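Local coordinates for periplasmic branched-chain amino acid-binding protein (Burkholderia mallei, PDB 3I09), which probably captures small ligands such as branched-chain amino acids in the periplasm for an ABC transporter, and holds acetoacetic acid in this crystal, at residues A[334-339]-A[349-354]; A[10-15]-A[52-57]; A[144-149]-A[186-191]; A[111-116]-A[369-374]; A[123-128]-A[157-162]. All blocks are in the same frame, centred on the assembly; numbering follows the deposited sequence.

Contact 1. Residues A[334-339]-A[349-354]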
# COMPACT_ATOMS: atom_id res chain seq x y z
N TYR A 334 -3.88 1.39 11.65
CA TYR A 334 -3.78 2.52 12.58
C TYR A 334 -4.39 3.77 11.97
O TYR A 334 -4.01 4.17 10.85
CB TYR A 334 -2.31 2.78 12.96
CG TYR A 334 -1.71 1.52 13.53
CD1 TYR A 334 -2.00 1.13 14.82
CD2 TYR A 334 -0.96 0.65 12.73
CE1 TYR A 334 -1.54 -0.04 15.34
CE2 TYR A 334 -0.50 -0.54 13.23
CZ TYR A 334 -0.79 -0.88 14.54
OH TYR A 334 -0.35 -2.07 15.05
N LEU A 335 -5.30 4.40 12.70
CA LEU A 335 -5.83 5.72 12.37
C LEU A 335 -4.93 6.71 13.08
O LEU A 335 -4.79 6.66 14.30
CB LEU A 335 -7.25 5.87 12.89
CG LEU A 335 -8.01 7.13 12.46
CD1 LEU A 335 -8.21 7.10 10.92
CD2 LEU A 335 -9.34 7.25 13.19
N MSE A 336 -4.28 7.59 12.32
CA MSE A 336 -3.35 8.56 12.89
C MSE A 336 -3.69 9.97 12.52
O MSE A 336 -4.40 10.23 11.53
CB MSE A 336 -1.97 8.18 12.42
CG MSE A 336 -1.86 6.75 12.89
SE MSE A 336 -0.26 6.20 13.11
CE MSE A 336 0.15 6.36 11.30
N GLU A 337 -3.22 10.88 13.36
CA GLU A 337 -3.36 12.29 13.06
C GLU A 337 -1.96 12.89 12.93
O GLU A 337 -1.08 12.60 13.72
CB GLU A 337 -4.19 13.01 14.13
CG GLU A 337 -4.38 14.47 13.80
CD GLU A 337 -5.21 15.26 14.85
OE1 GLU A 337 -5.21 14.87 16.03
OE2 GLU A 337 -5.80 16.31 14.46
N VAL A 338 -1.77 13.73 11.91
CA VAL A 338 -0.47 14.36 11.69
C VAL A 338 -0.27 15.44 12.73
O VAL A 338 -1.18 16.24 13.00
CB VAL A 338 -0.35 14.94 10.28
CG1 VAL A 338 1.02 15.63 10.14
CG2 VAL A 338 -0.59 13.82 9.21
N LYS A 339 0.88 15.39 13.37
CA LYS A 339 1.27 16.35 14.41
C LYS A 339 1.40 17.82 13.98
O LYS A 339 1.71 18.13 12.84
CB LYS A 339 2.61 15.93 15.05
CG LYS A 339 2.48 14.74 15.99
CD LYS A 339 3.84 14.37 16.64
CE LYS A 339 3.65 13.39 17.80
NZ LYS A 339 4.92 13.27 18.56
N ASP A 349 9.22 12.54 13.38
CA ASP A 349 8.18 12.31 14.38
C ASP A 349 6.90 13.02 13.93
O ASP A 349 6.71 14.17 14.25
CB ASP A 349 8.67 12.78 15.76
CG ASP A 349 7.61 12.72 16.85
OD1 ASP A 349 6.63 11.99 16.68
OD2 ASP A 349 7.78 13.37 17.91
N TYR A 350 6.04 12.32 13.18
CA TYR A 350 4.93 12.97 12.52
C TYR A 350 3.54 12.58 13.01
O TYR A 350 2.58 13.33 12.73
CB TYR A 350 4.98 12.72 11.00
CG TYR A 350 6.22 13.19 10.27
CD1 TYR A 350 7.01 14.23 10.75
CD2 TYR A 350 6.54 12.68 9.01
CE1 TYR A 350 8.11 14.69 10.03
CE2 TYR A 350 7.66 13.13 8.30
CZ TYR A 350 8.43 14.10 8.82
OH TYR A 350 9.53 14.55 8.13
N TYR A 351 3.39 11.44 13.69
CA TYR A 351 2.09 10.82 13.94
C TYR A 351 1.66 10.78 15.39
O TYR A 351 2.48 10.51 16.26
CB TYR A 351 2.16 9.37 13.54
CG TYR A 351 2.57 9.08 12.13
CD1 TYR A 351 1.69 9.25 11.08
CD2 TYR A 351 3.82 8.54 11.86
CE1 TYR A 351 2.04 8.93 9.79
CE2 TYR A 351 4.20 8.23 10.56
CZ TYR A 351 3.31 8.44 9.54
OH TYR A 351 3.67 8.13 8.25
N LYS A 352 0.36 10.95 15.63
CA LYS A 352 -0.30 10.65 16.88
C LYS A 352 -1.24 9.51 16.54
O LYS A 352 -1.99 9.62 15.56
CB LYS A 352 -1.11 11.85 17.34
CG LYS A 352 -0.26 13.02 17.81
CD LYS A 352 -1.08 14.24 18.27
CE LYS A 352 -1.68 15.05 17.12
NZ LYS A 352 -2.15 16.38 17.60
N VAL A 353 -1.25 8.44 17.32
CA VAL A 353 -2.24 7.37 17.05
C VAL A 353 -3.62 7.75 17.61
O VAL A 353 -3.79 8.04 18.80
CB VAL A 353 -1.79 6.00 17.59
CG1 VAL A 353 -2.88 4.93 17.30
CG2 VAL A 353 -0.46 5.59 17.00
N VAL A 354 -4.62 7.79 16.76
CA VAL A 354 -5.98 8.11 17.18
C VAL A 354 -6.66 6.80 17.66
O VAL A 354 -7.31 6.77 18.71
CB VAL A 354 -6.76 8.73 16.00
CG1 VAL A 354 -8.24 9.06 16.35
CG2 VAL A 354 -6.07 9.97 15.52
O HOH W 1 -2.53 17.60 15.00
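One face of the Tyr351 ring is covered by the methyl of selenomethionine Met336, whose CE lies 3.7 Å from the ring centroid and is displaced toward the rim nearest CD1. Tyr351 has two modelled conformers, and this CH-pi contact is described for one of them. The selenium follows more obliquely, making a Met-aromatic contact, and also touches Val353 CG2. A bend at chi3 (-65°) turns CE over the ring. On the opposite face of the sheet, Glu337 and Lys352 lie side by side and point the same way, but OE1 stays 3.8 Å from NZ, a long salt bridge. The ammonium of Lys352 also pairs with Glu343, and a water links it to Val338 O. Lys339 stretches out its extended chain until NZ is 2.8 Å from Asp349 OD1, on the syn side of the carboxylate. Backbone bonds set the pairing: Glu337 and Lys352 bond in both directions, Glu337 N to Lys352 O at 2.8 Å, while Lys339 N meets Tyr350 O at 2.7 Å in a nearly straight bond (177°). The CB of Tyr350 points away from the partner strand, and its side chain packs on helix 233-239. Together strands 329-338 and 351-357 form an antiparallel beta hairpin with a long connecting loop.

Contact 2. Residues A[10-15]-A[52-57]; sequences ITDMSG and HQNKAD. With EDO (1,2-ethanediol), chain L.
Asp12, which meets Asn54 across the contact, has both carboxylate oxygens gripped. OD1 receives two backbone N-H groups of its own loop, from Ser14 N at 2.9 Å and from Gly15 N at 2.7 Å; Gly15 comes in on the syn side, Ser14 from above the carboxylate plane. OD2 takes Asn54 ND2 at 2.9 Å from almost straight above that plane, the carboxylate and amide being turned 71° against each other, and it is also bonded by Tyr17 N. Asn54 OD1 continues the network to Asn80. Beside this, the His52 ring lies over the Thr11-Asp12 peptide, with Thr11 C 3.5 Å above the plane and over the ring centre. Its CG sits between backbone N and carbonyl carbon (chi1 58°), and the ring is fixed at two points: ND1 accepts from Asn54 N at 2.9 Å, and NE2 bonds Thr79 O, consistent with a neutral ring protonated at NE2. His52 N bonds Thr11 O, again at 2.9 Å, and Ile10 CG2 packs on His52 CB. Asp12 thus forms an Asx turn where strand 5-11 ends, a loop that adjoins the acetoacetic acid pocket, to which Tyr17, Thr79 and Asn80 belong.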
# COMPACT_ATOMS: atom_id res chain seq x y z
N ILE A 10 9.17 -5.77 -8.72
CA ILE A 10 8.80 -4.82 -9.78
C ILE A 10 7.98 -3.68 -9.20
O ILE A 10 6.91 -3.89 -8.60
CB ILE A 10 8.03 -5.47 -10.93
CG1 ILE A 10 8.77 -6.68 -11.48
CG2 ILE A 10 7.79 -4.39 -12.04
CD1 ILE A 10 8.02 -7.41 -12.63
N THR A 11 8.50 -2.47 -9.34
CA THR A 11 7.88 -1.31 -8.74
C THR A 11 8.26 -0.06 -9.51
O THR A 11 9.02 -0.13 -10.48
CB THR A 11 8.26 -1.17 -7.22
OG1 THR A 11 7.32 -0.30 -6.57
CG2 THR A 11 9.70 -0.63 -7.03
N ASP A 12 7.67 1.06 -9.14
CA ASP A 12 8.05 2.35 -9.74
C ASP A 12 9.36 2.81 -9.06
O ASP A 12 9.37 3.15 -7.87
CB ASP A 12 6.98 3.40 -9.49
CG ASP A 12 7.38 4.80 -9.95
OD1 ASP A 12 8.35 4.91 -10.71
OD2 ASP A 12 6.70 5.79 -9.55
N MSE A 13 10.45 2.83 -9.82
CA MSE A 13 11.73 3.28 -9.26
C MSE A 13 12.11 4.67 -9.72
O MSE A 13 13.15 5.19 -9.31
CB MSE A 13 12.84 2.28 -9.56
CG MSE A 13 12.71 1.04 -8.73
SE MSE A 13 13.98 -0.31 -9.28
CE MSE A 13 15.59 0.48 -8.58
N SER A 14 11.27 5.29 -10.56
CA SER A 14 11.63 6.57 -11.17
C SER A 14 10.61 7.70 -11.13
O SER A 14 10.97 8.85 -11.35
CB SER A 14 12.07 6.35 -12.63
OG SER A 14 11.14 5.61 -13.41
N GLY A 15 9.34 7.41 -10.85
CA GLY A 15 8.27 8.41 -10.91
C GLY A 15 7.70 8.79 -9.54
O GLY A 15 8.43 8.79 -8.52
N HIS A 52 9.01 -0.58 -13.39
CA HIS A 52 7.88 -0.64 -14.36
C HIS A 52 7.50 0.68 -14.98
O HIS A 52 6.69 0.70 -15.90
CB HIS A 52 6.64 -1.37 -13.82
CG HIS A 52 6.03 -0.80 -12.57
ND1 HIS A 52 5.77 0.54 -12.37
CD2 HIS A 52 5.50 -1.45 -11.51
CE1 HIS A 52 5.13 0.69 -11.23
NE2 HIS A 52 4.97 -0.50 -10.67
N GLN A 53 8.07 1.76 -14.47
CA GLN A 53 7.83 3.10 -15.01
C GLN A 53 6.33 3.43 -15.02
O GLN A 53 5.87 4.20 -15.84
CB GLN A 53 8.41 3.20 -16.43
CG GLN A 53 9.83 2.62 -16.55
CD GLN A 53 10.54 3.04 -17.81
OE1 GLN A 53 10.48 4.22 -18.22
NE2 GLN A 53 11.24 2.11 -18.43
N ASN A 54 5.58 2.86 -14.09
CA ASN A 54 4.11 3.05 -14.06
C ASN A 54 3.38 2.63 -15.34
O ASN A 54 2.35 3.21 -15.70
CB ASN A 54 3.75 4.46 -13.62
CG ASN A 54 4.14 4.69 -12.20
OD1 ASN A 54 3.69 3.95 -11.33
ND2 ASN A 54 5.00 5.70 -11.95
N LYS A 55 3.90 1.57 -15.96
CA LYS A 55 3.32 0.97 -17.15
C LYS A 55 2.94 -0.48 -16.85
O LYS A 55 3.82 -1.34 -16.61
CB LYS A 55 4.33 0.98 -18.30
CG LYS A 55 4.79 2.38 -18.75
CD LYS A 55 3.71 3.32 -19.15
CE LYS A 55 4.34 4.64 -19.68
NZ LYS A 55 3.32 5.66 -19.96
N ALA A 56 1.64 -0.77 -16.92
CA ALA A 56 1.17 -2.13 -16.63
C ALA A 56 1.77 -3.15 -17.59
O ALA A 56 2.06 -4.31 -17.22
CB ALA A 56 -0.37 -2.18 -16.72
N ASP A 57 1.93 -2.74 -18.85
CA ASP A 57 2.47 -3.68 -19.84
C ASP A 57 3.94 -4.04 -19.58
O ASP A 57 4.33 -5.20 -19.74
CB ASP A 57 2.21 -3.26 -21.31
CG ASP A 57 2.88 -1.94 -21.73
OD1 ASP A 57 3.42 -1.17 -20.90
OD2 ASP A 57 2.76 -1.64 -22.94
C1 EDO L . 1.06 0.80 -20.69
O1 EDO L . 0.60 -0.36 -19.97
C2 EDO L . 0.06 1.94 -20.53
O2 EDO L . 0.42 2.71 -19.36

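Contact 3. Residues A[144-149]-A[186-191]; sequences FFLTAD and SFLLQA
Phe144 and Leu146 of strand 142-148 both direct their CB toward helix 185-193, the helix of the beta-alpha-beta crossover that links strands 170-177 and 198-202 and passes over the strand between them. The helix segment runs nearly antiparallel to the strand, at 160°, with the axes 9.0 Å apart. Phe144 presents a ring face: Ala191 CA stands 3.8 Å from the ring centroid, displaced toward the rim, in a CH-pi contact. CG of Phe144 is anti to the backbone N (chi1 -167°), which carries the ring out to the helix. Leu146 instead meets the helix with its branch ends. Its side chain crosses that of Phe187 at about a right angle, CD1 reaching Phe187 CB at 3.6 Å, while the Phe187 ring itself leads away from the strand. The other branch, CD2, lies more loosely, 4.3 Å from Leu188 CD2. Phe145, between the two, faces helix 151-166 on the other side of the sheet. No hydrogen bond crosses this apolar contact, whose tightest meeting is that of Ala191 CB with Phe144 CD1, at 3.4 Å.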
# COMPACT_ATOMS: atom_id res chain seq x y z
N PHE A 144 -16.61 15.62 -2.01
CA PHE A 144 -16.30 15.70 -3.44
C PHE A 144 -14.94 15.03 -3.62
O PHE A 144 -13.99 15.28 -2.85
CB PHE A 144 -16.25 17.15 -3.92
CG PHE A 144 -16.23 17.29 -5.44
CD1 PHE A 144 -15.04 17.29 -6.13
CD2 PHE A 144 -17.43 17.43 -6.16
CE1 PHE A 144 -15.03 17.42 -7.52
CE2 PHE A 144 -17.42 17.57 -7.54
CZ PHE A 144 -16.22 17.56 -8.21
N PHE A 145 -14.83 14.14 -4.60
CA PHE A 145 -13.57 13.39 -4.81
C PHE A 145 -12.71 13.99 -5.91
O PHE A 145 -13.22 14.41 -6.99
CB PHE A 145 -13.82 11.92 -5.09
CG PHE A 145 -14.35 11.17 -3.91
CD1 PHE A 145 -13.49 10.65 -2.98
CD2 PHE A 145 -15.72 11.01 -3.71
CE1 PHE A 145 -13.96 9.99 -1.85
CE2 PHE A 145 -16.21 10.32 -2.59
CZ PHE A 145 -15.32 9.82 -1.66
N LEU A 146 -11.40 14.03 -5.63
CA LEU A 146 -10.38 14.25 -6.66
C LEU A 146 -9.73 12.88 -6.85
O LEU A 146 -9.07 12.36 -5.94
CB LEU A 146 -9.35 15.27 -6.19
CG LEU A 146 -8.17 15.60 -7.09
CD1 LEU A 146 -8.63 16.18 -8.44
CD2 LEU A 146 -7.21 16.59 -6.40
N THR A 147 -9.88 12.30 -8.03
CA THR A 147 -9.59 10.89 -8.21
C THR A 147 -8.59 10.65 -9.33
O THR A 147 -8.83 11.05 -10.49
CB THR A 147 -10.89 10.14 -8.55
OG1 THR A 147 -11.84 10.35 -7.48
CG2 THR A 147 -10.66 8.63 -8.80
N ALA A 148 -7.51 9.95 -9.01
CA ALA A 148 -6.53 9.55 -10.03
C ALA A 148 -7.21 8.60 -11.03
O ALA A 148 -7.84 7.61 -10.64
CB ALA A 148 -5.30 8.88 -9.41
N ASP A 149 -7.02 8.89 -12.30
CA ASP A 149 -7.72 8.20 -13.39
C ASP A 149 -7.08 6.89 -13.79
O ASP A 149 -6.53 6.77 -14.88
CB ASP A 149 -7.82 9.14 -14.62
CG ASP A 149 -8.77 8.60 -15.71
OD1 ASP A 149 -9.59 7.69 -15.43
OD2 ASP A 149 -8.69 9.12 -16.87
N SER A 186 -7.70 23.49 -12.31
CA SER A 186 -9.09 23.38 -12.79
C SER A 186 -9.89 22.32 -12.01
O SER A 186 -11.06 22.54 -11.67
CB SER A 186 -9.14 23.12 -14.30
OG SER A 186 -8.70 21.81 -14.60
N PHE A 187 -9.24 21.21 -11.67
CA PHE A 187 -9.86 20.17 -10.88
C PHE A 187 -10.25 20.70 -9.49
O PHE A 187 -11.36 20.45 -8.99
CB PHE A 187 -8.92 18.96 -10.73
CG PHE A 187 -8.28 18.52 -12.03
CD1 PHE A 187 -9.00 18.44 -13.21
CD2 PHE A 187 -6.95 18.17 -12.07
CE1 PHE A 187 -8.39 18.03 -14.40
CE2 PHE A 187 -6.35 17.74 -13.25
CZ PHE A 187 -7.07 17.67 -14.41
N LEU A 188 -9.35 21.45 -8.87
CA LEU A 188 -9.61 21.97 -7.53
C LEU A 188 -10.74 23.01 -7.55
O LEU A 188 -11.59 23.01 -6.67
CB LEU A 188 -8.32 22.52 -6.89
CG LEU A 188 -7.27 21.51 -6.39
CD1 LEU A 188 -5.96 22.24 -6.10
CD2 LEU A 188 -7.70 20.72 -5.18
N LEU A 189 -10.80 23.84 -8.58
CA LEU A 189 -11.89 24.79 -8.70
C LEU A 189 -13.27 24.10 -8.89
O LEU A 189 -14.26 24.56 -8.32
CB LEU A 189 -11.60 25.80 -9.79
CG LEU A 189 -10.38 26.66 -9.40
CD1 LEU A 189 -10.10 27.68 -10.50
CD2 LEU A 189 -10.52 27.37 -8.02
N GLN A 190 -13.32 23.00 -9.63
CA GLN A 190 -14.54 22.21 -9.74
C GLN A 190 -14.96 21.71 -8.39
O GLN A 190 -16.11 21.86 -8.01
CB GLN A 190 -14.37 20.99 -10.65
CG GLN A 190 -14.21 21.35 -12.08
CD GLN A 190 -13.90 20.12 -12.93
OE1 GLN A 190 -14.65 19.13 -12.90
NE2 GLN A 190 -12.80 20.18 -13.70
N ALA A 191 -14.02 21.13 -7.66
CA ALA A 191 -14.28 20.65 -6.31
C ALA A 191 -14.75 21.79 -5.41
O ALA A 191 -15.68 21.63 -4.64
CB ALA A 191 -13.05 19.96 -5.70

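Contact 4. Residues A[111-116]-A[369-374]; sequences EQCTPY and TRCALW. With EDO (1,2-ethanediol), chain N.
Different first torsions bring the two cysteines together: Cys113 carries SG between its backbone N and carbonyl carbon (chi1 72°), whereas Cys371 SG is anti to its backbone N (chi1 174°). Cys113 and Cys371 form a disulfide, though their SG atoms are modelled 2.6 Å apart, longer than a normal S-S bond, so the bond geometry as modelled is doubtful. A second link lies beside it. Glu111 bends at chi2, and Arg370 at chi2 and chi3, and the guanidinium takes the carboxylate side-on. Arg370 NE donates to Glu111 OE2 at 2.9 Å, almost within the guanidinium plane but from above the carboxylate plane; NH2 donates to the syn lone pair of Glu111 OE1, at 3.0 Å. The two planes are twisted 54° apart. Arg370 NH1 pairs with Asp106, so two carboxylates share the cation. Leu373 adds apolar cover, its CG 4.0 Å from Cys113 SG and its CD1 4.0 Å from Pro115 CD. Trp374 N bonds Cys371 O, closing a type I beta turn that begins at Cys371. Disulfide and salt bridge together fasten the C-terminal tail to the loop that precedes strand 117-119.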
# COMPACT_ATOMS: atom_id res chain seq x y z
N GLU A 111 -12.77 -8.94 -7.08
CA GLU A 111 -13.11 -9.34 -8.45
C GLU A 111 -11.98 -10.10 -9.16
O GLU A 111 -12.26 -10.91 -10.04
CB GLU A 111 -13.51 -8.13 -9.29
CG GLU A 111 -14.84 -7.48 -8.89
CD GLU A 111 -14.73 -6.49 -7.75
OE1 GLU A 111 -13.61 -6.27 -7.21
OE2 GLU A 111 -15.79 -5.91 -7.40
N GLN A 112 -10.73 -9.81 -8.81
CA GLN A 112 -9.58 -10.45 -9.44
C GLN A 112 -8.76 -11.28 -8.46
O GLN A 112 -7.55 -11.46 -8.65
CB GLN A 112 -8.74 -9.39 -10.17
CG GLN A 112 -9.57 -8.76 -11.30
CD GLN A 112 -8.85 -7.69 -12.12
OE1 GLN A 112 -9.41 -6.61 -12.40
NE2 GLN A 112 -7.65 -7.99 -12.55
N CYS A 113 -9.43 -11.87 -7.47
CA CYS A 113 -8.74 -12.71 -6.51
C CYS A 113 -8.25 -13.98 -7.20
O CYS A 113 -8.81 -14.43 -8.22
CB CYS A 113 -9.63 -13.03 -5.32
SG CYS A 113 -10.96 -14.19 -5.72
N THR A 114 -7.13 -14.50 -6.72
CA THR A 114 -6.55 -15.72 -7.28
C THR A 114 -6.05 -16.57 -6.12
O THR A 114 -5.85 -16.06 -5.03
CB THR A 114 -5.39 -15.46 -8.29
OG1 THR A 114 -4.12 -15.59 -7.66
CG2 THR A 114 -5.47 -14.04 -8.97
N PRO A 115 -5.82 -17.85 -6.36
CA PRO A 115 -5.25 -18.73 -5.38
C PRO A 115 -3.75 -18.55 -5.15
O PRO A 115 -3.23 -19.20 -4.26
CB PRO A 115 -5.47 -20.12 -5.97
CG PRO A 115 -6.35 -19.94 -7.12
CD PRO A 115 -6.09 -18.56 -7.62
N TYR A 116 -3.12 -17.67 -5.92
CA TYR A 116 -1.68 -17.44 -5.85
C TYR A 116 -1.29 -16.04 -5.41
O TYR A 116 -0.10 -15.69 -5.50
CB TYR A 116 -1.06 -17.76 -7.23
CG TYR A 116 -1.28 -19.20 -7.60
CD1 TYR A 116 -0.47 -20.20 -7.07
CD2 TYR A 116 -2.36 -19.58 -8.37
CE1 TYR A 116 -0.71 -21.54 -7.34
CE2 TYR A 116 -2.59 -20.93 -8.65
CZ TYR A 116 -1.77 -21.89 -8.13
OH TYR A 116 -2.01 -23.22 -8.41
N THR A 369 -17.73 -9.58 0.34
CA THR A 369 -16.69 -9.95 -0.61
C THR A 369 -17.19 -10.10 -2.04
O THR A 369 -18.30 -10.58 -2.27
CB THR A 369 -16.02 -11.27 -0.22
OG1 THR A 369 -14.83 -11.45 -1.00
CG2 THR A 369 -17.00 -12.47 -0.40
N ARG A 370 -16.35 -9.73 -2.99
CA ARG A 370 -16.59 -10.04 -4.41
C ARG A 370 -15.60 -11.11 -4.90
O ARG A 370 -15.45 -11.36 -6.11
CB ARG A 370 -16.53 -8.75 -5.26
CG ARG A 370 -17.47 -7.61 -4.74
CD ARG A 370 -16.80 -6.58 -3.83
NE ARG A 370 -15.72 -5.92 -4.54
CZ ARG A 370 -14.78 -5.15 -3.99
NH1 ARG A 370 -14.77 -4.89 -2.67
NH2 ARG A 370 -13.85 -4.63 -4.76
N CYS A 371 -14.95 -11.78 -3.94
CA CYS A 371 -14.01 -12.87 -4.25
C CYS A 371 -14.78 -14.17 -4.45
O CYS A 371 -15.33 -14.73 -3.51
CB CYS A 371 -12.99 -13.05 -3.13
SG CYS A 371 -11.91 -14.47 -3.35
N ALA A 372 -14.81 -14.65 -5.70
CA ALA A 372 -15.55 -15.86 -6.04
C ALA A 372 -14.98 -17.13 -5.35
O ALA A 372 -15.67 -18.17 -5.28
CB ALA A 372 -15.58 -16.03 -7.58
N LEU A 373 -13.77 -17.06 -4.82
CA LEU A 373 -13.13 -18.17 -4.11
C LEU A 373 -13.39 -18.19 -2.61
O LEU A 373 -12.95 -19.12 -1.92
CB LEU A 373 -11.62 -18.15 -4.39
CG LEU A 373 -11.24 -18.22 -5.85
CD1 LEU A 373 -9.70 -18.02 -6.05
CD2 LEU A 373 -11.69 -19.54 -6.43
N TRP A 374 -14.09 -17.18 -2.10
CA TRP A 374 -14.41 -17.09 -0.67
C TRP A 374 -15.91 -17.23 -0.44
O TRP A 374 -16.67 -16.26 -0.48
CB TRP A 374 -13.92 -15.77 -0.11
CG TRP A 374 -13.99 -15.63 1.38
CD1 TRP A 374 -14.13 -16.64 2.31
CD2 TRP A 374 -13.87 -14.41 2.14
NE1 TRP A 374 -14.14 -16.11 3.58
CE2 TRP A 374 -13.98 -14.75 3.51
CE3 TRP A 374 -13.71 -13.07 1.79
CZ2 TRP A 374 -13.91 -13.81 4.51
CZ3 TRP A 374 -13.65 -12.14 2.79
CH2 TRP A 374 -13.74 -12.50 4.14
C1 EDO N . -14.29 -21.69 -0.18
O1 EDO N . -15.46 -20.93 -0.54
C2 EDO N . -13.80 -21.34 1.23
O2 EDO N . -14.27 -20.06 1.67

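Contact 5. Residues A[123-128]-A[157-162]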
# COMPACT_ATOMS: atom_id res chain seq x y z
N ASP A 123 -5.09 -2.13 1.81
CA ASP A 123 -5.87 -1.99 0.58
C ASP A 123 -6.84 -0.85 0.69
O ASP A 123 -6.96 -0.19 1.74
CB ASP A 123 -6.56 -3.31 0.11
CG ASP A 123 -7.67 -3.79 1.03
OD1 ASP A 123 -8.35 -2.97 1.66
OD2 ASP A 123 -7.84 -5.04 1.09
N THR A 124 -7.51 -0.57 -0.41
CA THR A 124 -8.43 0.57 -0.45
C THR A 124 -9.67 0.43 0.42
O THR A 124 -10.24 1.44 0.85
CB THR A 124 -8.86 0.86 -1.89
OG1 THR A 124 -9.36 -0.34 -2.48
CG2 THR A 124 -7.67 1.35 -2.68
N MSE A 125 -10.10 -0.80 0.71
CA MSE A 125 -11.20 -0.98 1.68
C MSE A 125 -10.75 -0.54 3.10
O MSE A 125 -11.48 0.14 3.78
CB MSE A 125 -11.66 -2.44 1.67
CG MSE A 125 -12.69 -2.77 2.66
SE MSE A 125 -14.36 -1.84 2.16
CE MSE A 125 -14.90 -3.05 0.76
N ALA A 126 -9.56 -0.93 3.54
CA ALA A 126 -9.05 -0.51 4.84
C ALA A 126 -8.88 1.00 4.91
O ALA A 126 -9.20 1.58 5.95
CB ALA A 126 -7.72 -1.21 5.19
N LEU A 127 -8.39 1.62 3.84
CA LEU A 127 -8.27 3.10 3.79
C LEU A 127 -9.61 3.78 3.99
O LEU A 127 -9.75 4.70 4.81
CB LEU A 127 -7.61 3.59 2.49
CG LEU A 127 -6.18 3.09 2.23
CD1 LEU A 127 -5.67 3.53 0.86
CD2 LEU A 127 -5.19 3.51 3.38
N ALA A 128 -10.61 3.30 3.25
CA ALA A 128 -11.95 3.83 3.30
C ALA A 128 -12.59 3.66 4.67
O ALA A 128 -13.16 4.60 5.23
CB ALA A 128 -12.80 3.14 2.23
N GLU A 157 -12.03 5.60 -4.63
CA GLU A 157 -13.22 6.44 -4.67
C GLU A 157 -14.46 5.58 -4.40
O GLU A 157 -15.35 5.98 -3.65
CB GLU A 157 -13.35 7.18 -6.02
CG GLU A 157 -14.64 8.01 -6.14
CD GLU A 157 -14.86 8.63 -7.53
OE1 GLU A 157 -13.91 9.15 -8.15
OE2 GLU A 157 -16.02 8.64 -7.99
N LYS A 158 -14.54 4.41 -5.02
CA LYS A 158 -15.73 3.58 -4.79
C LYS A 158 -15.85 3.08 -3.34
O LYS A 158 -16.92 3.20 -2.75
CB LYS A 158 -15.78 2.39 -5.77
CG LYS A 158 -16.84 1.33 -5.49
CD LYS A 158 -18.23 1.83 -5.71
CE LYS A 158 -19.20 0.67 -6.05
NZ LYS A 158 -19.23 -0.40 -4.99
N ASN A 159 -14.75 2.57 -2.77
CA ASN A 159 -14.77 2.09 -1.38
C ASN A 159 -15.14 3.26 -0.46
O ASN A 159 -15.94 3.13 0.44
CB ASN A 159 -13.39 1.58 -0.94
CG ASN A 159 -12.99 0.23 -1.54
OD1 ASN A 159 -11.87 0.08 -1.99
ND2 ASN A 159 -13.89 -0.76 -1.53
N THR A 160 -14.54 4.41 -0.69
CA THR A 160 -14.74 5.55 0.22
C THR A 160 -16.16 6.12 0.08
O THR A 160 -16.82 6.42 1.09
CB THR A 160 -13.67 6.63 0.03
OG1 THR A 160 -12.36 6.04 0.14
CG2 THR A 160 -13.82 7.77 1.08
N ALA A 161 -16.65 6.27 -1.16
CA ALA A 161 -18.03 6.71 -1.38
C ALA A 161 -19.03 5.79 -0.68
O ALA A 161 -20.02 6.26 -0.07
CB ALA A 161 -18.36 6.82 -2.89
N ASP A 162 -18.79 4.49 -0.78
CA ASP A 162 -19.66 3.50 -0.11
C ASP A 162 -19.66 3.69 1.41
O ASP A 162 -20.73 3.67 2.03
CB ASP A 162 -19.27 2.08 -0.46
CG ASP A 162 -19.63 1.68 -1.90
OD1 ASP A 162 -20.43 2.38 -2.58
OD2 ASP A 162 -19.07 0.66 -2.35
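Asn159 of helix 151-166 directs its CB toward helix 124-137. CB packs against Ala128 CB at 3.6 Å and lies equally far from Thr124 O. With CG anti to the carbonyl carbon (chi1 -74°), the amide carbon comes next to the first turn of the facing helix, 3.8 Å from Met125 N. At the tip the two amide atoms part. OD1 accepts the hydroxyl of Thr124, OG1 to OD1 2.6 Å, with the donor nearly along the C=O axis (169°). ND2 lies 3.4 Å from CE of selenomethionine Met125, whose chain, bent at chi2 and chi3, crosses the Asn159 side chain at about a right angle; the hydrogen-bond partner of ND2 is Asp106 OD2. One turn further along helix 124-137, Ala128 CB also touches Thr160 OG1, which is hydrogen-bonded to Leu156 O in its own helix. With only a methyl on Ala128, the backbones come close here, Ala128 CA and Thr160 CA being 4.5 Å apart, while the segment axes cross at -35°. Asp123 caps the first helix by accepting Ala126 N. Pocket residue Phe152 touches Thr124. Thr124 OG1 also accepts from Asp106 N, so the buried hydroxyl and amide are satisfied by each other and by Asp106.

In the fold
From the N terminus, contact 2 closes first, joining the end of strand 5-11 to the loop before helix 56-69 in the lobe built on the six-stranded sheet. Contact 4 then opens at 111-116 and closes only near the C terminus, so the other three nest within its loop. Contacts 5 and 3 cross: 123-128, 144-149, 157-162 and 186-191 alternate along the chain, within the lobe of the four-stranded parallel sheet. They touch, Thr147 OG1 lying 2.5 Å from Glu157 OE1, probably hydrogen-bonded. Contact 1 follows as a short loop in the antiparallel sheet. Contact 4 also reaches contact 5, where Arg370 packs on Met125.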